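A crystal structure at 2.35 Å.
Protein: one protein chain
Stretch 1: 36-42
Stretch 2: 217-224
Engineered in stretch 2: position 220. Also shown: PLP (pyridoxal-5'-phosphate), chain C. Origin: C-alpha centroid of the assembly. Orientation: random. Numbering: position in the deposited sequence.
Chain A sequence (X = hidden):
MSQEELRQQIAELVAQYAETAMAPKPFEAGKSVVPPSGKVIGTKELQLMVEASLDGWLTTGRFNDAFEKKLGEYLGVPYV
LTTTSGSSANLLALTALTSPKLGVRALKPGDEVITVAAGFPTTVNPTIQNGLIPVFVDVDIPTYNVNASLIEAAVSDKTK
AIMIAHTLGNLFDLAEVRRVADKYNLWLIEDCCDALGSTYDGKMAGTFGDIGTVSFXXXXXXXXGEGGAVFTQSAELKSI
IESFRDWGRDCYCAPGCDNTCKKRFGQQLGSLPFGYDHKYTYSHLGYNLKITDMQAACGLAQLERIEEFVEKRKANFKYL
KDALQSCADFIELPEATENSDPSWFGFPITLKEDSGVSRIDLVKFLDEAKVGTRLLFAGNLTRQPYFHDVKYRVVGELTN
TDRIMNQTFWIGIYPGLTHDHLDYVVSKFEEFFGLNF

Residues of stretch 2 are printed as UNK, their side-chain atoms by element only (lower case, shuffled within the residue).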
# COMPACT_ATOMS: atom_id res chain seq x y z
N PRO A 36 -4.40 -22.33 12.37
CA PRO A 36 -4.90 -21.34 13.33
C PRO A 36 -5.79 -20.30 12.66
O PRO A 36 -6.54 -19.58 13.32
CB PRO A 36 -3.61 -20.74 13.89
CG PRO A 36 -2.69 -20.79 12.72
CD PRO A 36 -2.97 -22.15 12.10
N SER A 37 -5.72 -20.23 11.33
CA SER A 37 -6.55 -19.28 10.60
C SER A 37 -6.58 -19.65 9.13
O SER A 37 -5.89 -20.58 8.70
CB SER A 37 -5.99 -17.86 10.76
OG SER A 37 -4.70 -17.75 10.19
N GLY A 38 -7.38 -18.93 8.37
CA GLY A 38 -7.48 -19.20 6.95
C GLY A 38 -8.70 -18.55 6.32
O GLY A 38 -9.66 -18.20 7.02
N LYS A 39 -8.67 -18.40 5.01
CA LYS A 39 -9.78 -17.78 4.32
C LYS A 39 -10.85 -18.80 3.97
O LYS A 39 -10.56 -19.98 3.76
CB LYS A 39 -9.30 -17.09 3.04
CG LYS A 39 -8.74 -18.03 1.99
CD LYS A 39 -7.97 -17.26 0.94
CE LYS A 39 -7.47 -18.16 -0.17
NZ LYS A 39 -6.58 -19.24 0.32
N VAL A 40 -12.09 -18.33 3.92
CA VAL A 40 -13.23 -19.16 3.55
C VAL A 40 -13.95 -18.43 2.42
O VAL A 40 -14.81 -17.57 2.66
CB VAL A 40 -14.19 -19.37 4.75
CG1 VAL A 40 -15.42 -20.16 4.30
CG2 VAL A 40 -13.47 -20.13 5.86
N ILE A 41 -13.56 -18.75 1.19
CA ILE A 41 -14.15 -18.14 0.01
C ILE A 41 -14.86 -19.18 -0.85
O ILE A 41 -14.58 -20.37 -0.75
CB ILE A 41 -13.07 -17.45 -0.87
CG1 ILE A 41 -12.12 -18.51 -1.44
CG2 ILE A 41 -12.32 -16.42 -0.04
CD1 ILE A 41 -11.17 -17.99 -2.49
N GLY A 42 -15.76 -18.71 -1.71
CA GLY A 42 -16.49 -19.61 -2.57
C GLY A 42 -16.93 -18.99 -3.88
O GLY A 42 -16.34 -18.02 -4.37
N UNK A 217 -6.38 -9.32 5.28
CA UNK A 217 -5.34 -10.30 4.98
C UNK A 217 -6.09 -11.65 5.12
O UNK A 217 -7.04 -11.76 5.89
c UNK A 217 -4.21 -10.17 6.00
c UNK A 217 -2.71 -12.12 6.53
o UNK A 217 0.13 -13.58 4.77
c UNK A 217 -0.90 -12.73 5.10
c UNK A 217 -3.02 -11.04 5.72
c UNK A 217 -1.18 -11.66 4.27
c UNK A 217 -2.23 -10.82 4.59
c UNK A 217 -1.66 -12.97 6.23
N UNK A 218 -5.67 -12.70 4.39
CA UNK A 218 -6.36 -14.00 4.48
C UNK A 218 -6.64 -14.58 5.87
O UNK A 218 -7.62 -15.31 6.06
c UNK A 218 -5.50 -14.92 3.63
c UNK A 218 -4.99 -13.96 2.54
c UNK A 218 -4.59 -12.75 3.38
N UNK A 219 -5.80 -14.25 6.84
CA UNK A 219 -5.97 -14.78 8.19
C UNK A 219 -7.09 -14.07 8.96
O UNK A 219 -7.56 -14.58 9.98
c UNK A 219 -4.65 -14.66 8.96
N UNK A 220 -7.52 -12.92 8.46
CA UNK A 220 -8.55 -12.15 9.16
C UNK A 220 -10.02 -12.55 8.89
O UNK A 220 -10.30 -13.44 8.08
c UNK A 220 -5.75 -10.27 9.71
c UNK A 220 -4.91 -9.91 10.98
c UNK A 220 -8.28 -10.65 8.91
n UNK A 220 -3.38 -9.64 10.95
c UNK A 220 -7.27 -9.98 9.93
N UNK A 221 -10.96 -11.91 9.57
CA UNK A 221 -12.38 -12.24 9.41
C UNK A 221 -12.87 -12.40 7.97
O UNK A 221 -13.49 -13.41 7.64
c UNK A 221 -13.02 -11.28 11.65
n UNK A 221 -12.36 -11.09 13.74
c UNK A 221 -12.16 -10.62 12.46
c UNK A 221 -13.22 -11.22 10.17
n UNK A 221 -13.73 -12.14 12.46
c UNK A 221 -13.31 -12.01 13.71
N UNK A 222 -12.59 -11.41 7.12
CA UNK A 222 -12.96 -11.51 5.71
C UNK A 222 -11.71 -11.10 4.95
O UNK A 222 -10.86 -10.40 5.51
c UNK A 222 -13.76 -9.10 5.53
c UNK A 222 -14.85 -8.12 5.13
c UNK A 222 -14.14 -10.57 5.32
c UNK A 222 -15.37 -10.96 6.12
N UNK A 223 -11.58 -11.52 3.70
CA UNK A 223 -10.36 -11.19 2.96
C UNK A 223 -10.49 -10.61 1.54
O UNK A 223 -11.51 -10.76 0.87
c UNK A 223 -10.18 -13.49 2.03
c UNK A 223 -9.48 -12.44 2.87
o UNK A 223 -8.22 -12.11 2.27
N UNK A 224 -9.43 -9.94 1.10
CA UNK A 224 -9.30 -9.53 -0.29
C UNK A 224 -7.98 -9.99 -0.91
O UNK A 224 -7.52 -9.41 -1.89
c UNK A 224 -10.51 -7.31 0.07
s UNK A 224 -10.48 -5.53 -0.24
c UNK A 224 -11.74 -4.97 0.90
c UNK A 224 -9.25 -8.01 -0.41
N1 PLP C . -2.86 -5.07 13.67
C2 PLP C . -3.21 -6.34 14.09
C2A PLP C . -3.55 -6.53 15.56
C3 PLP C . -3.25 -7.41 13.15
O3 PLP C . -3.58 -8.67 13.51
C4 PLP C . -2.92 -7.17 11.75
C4A PLP C . -3.01 -8.37 10.75
C5 PLP C . -2.56 -5.83 11.38
C6 PLP C . -2.54 -4.79 12.39
C5A PLP C . -2.18 -5.34 10.01
O4P PLP C . -2.85 -5.95 9.00
P PLP C . -2.20 -6.44 7.62
O1P PLP C . -3.36 -6.58 6.65
O2P PLP C . -1.51 -7.88 7.95
O3P PLP C . -1.15 -5.43 7.14

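Position 217 carries one carbon leading to a six-carbon ring that bears a single oxygen. It touches nothing on stretch 1; instead its CB lies 3.7 Å from O1P of PLP. A six-membered carbon ring with one oxygen is a phenol, so the residue is Tyr 217. Its backbone opens a type I turn, and the ring passes obliquely by the phosphate oxygen O2P.

Position 218 has three carbons that close a ring onto its own backbone nitrogen. Its carbonyl faces stretch 1: the backbone O of 218 lies 3.4 Å from C of Gly 38 and 3.4 Å from N of Lys 39. The latter approach has a poor angle and is not a hydrogen bond. Beside it, CD of Lys 39 packs 4.3 Å from CB of 218, an apolar contact made by the lysine's aliphatic portion. The closed ring identifies Pro 218. The phi of -49° is one that the ring readily accepts, and it suits the second place of a type I turn.

Position 219 shows a single side-chain carbon. This methyl fits closely against stretch 1, with CB of 219 only 3.3 Å from OG of Ser 37. The residue is therefore Ala 219, and a short side chain suits such a close approach.

Position 220 has four carbons in a row ending in nitrogen, and CA-to-CB points away from stretch 1. The chain is that of a lysine, Lys 220, an engineered residue where the natural sequence has histidine. Its NZ is covalently bonded to C4A of PLP at 1.3 Å, a length expected of an imine. The turn closes here, N of Lys 220 donating a hydrogen bond to O of Tyr 217 at 2.9 Å.

Position 221 bears one carbon and then a five-membered ring of three carbons and two nitrogens; its CA-to-CB bond points away from stretch 1, which it does not touch. The ring is an imidazole, hence His 221, and its NE2 is hydrogen-bonded elsewhere in the structure.

Position 222 has four carbons, forked at the first, with one arm two carbons long; its CA-to-CB bond points away from stretch 1, which it does not touch. This is Ile 222, buried, where an apolar side chain is at home.

Position 223 has one carbon carrying an oxygen and a carbon. Its methyl carbon meets CB of Lys 39 at 3.8 Å and CG2 of Ile 41 at 4.2 Å. The pattern is that of Thr 223, whose OG1 hydrogen-bonds just outside the stretches.

Position 224 is an unbranched chain of two carbons, sulfur and carbon, without contact to stretch 1. It is Met 224, whose apolar thioether chain is at ease in a buried site.

The contact is small, burying 241 Å², and contains no hydrogen bond. It rests on close packing: Pro 218 and Ala 219 meet Ser 37 to Lys 39, and Thr 223 adds a methyl contact. Gly 38 suits its backbone angles, at which a CB would jam against the preceding carbonyl. The CA-to-CB bond of Lys 220 points away from stretch 1, and its NZ is bonded to the cofactor.

Stretch 2 217-224: YPAKHITM
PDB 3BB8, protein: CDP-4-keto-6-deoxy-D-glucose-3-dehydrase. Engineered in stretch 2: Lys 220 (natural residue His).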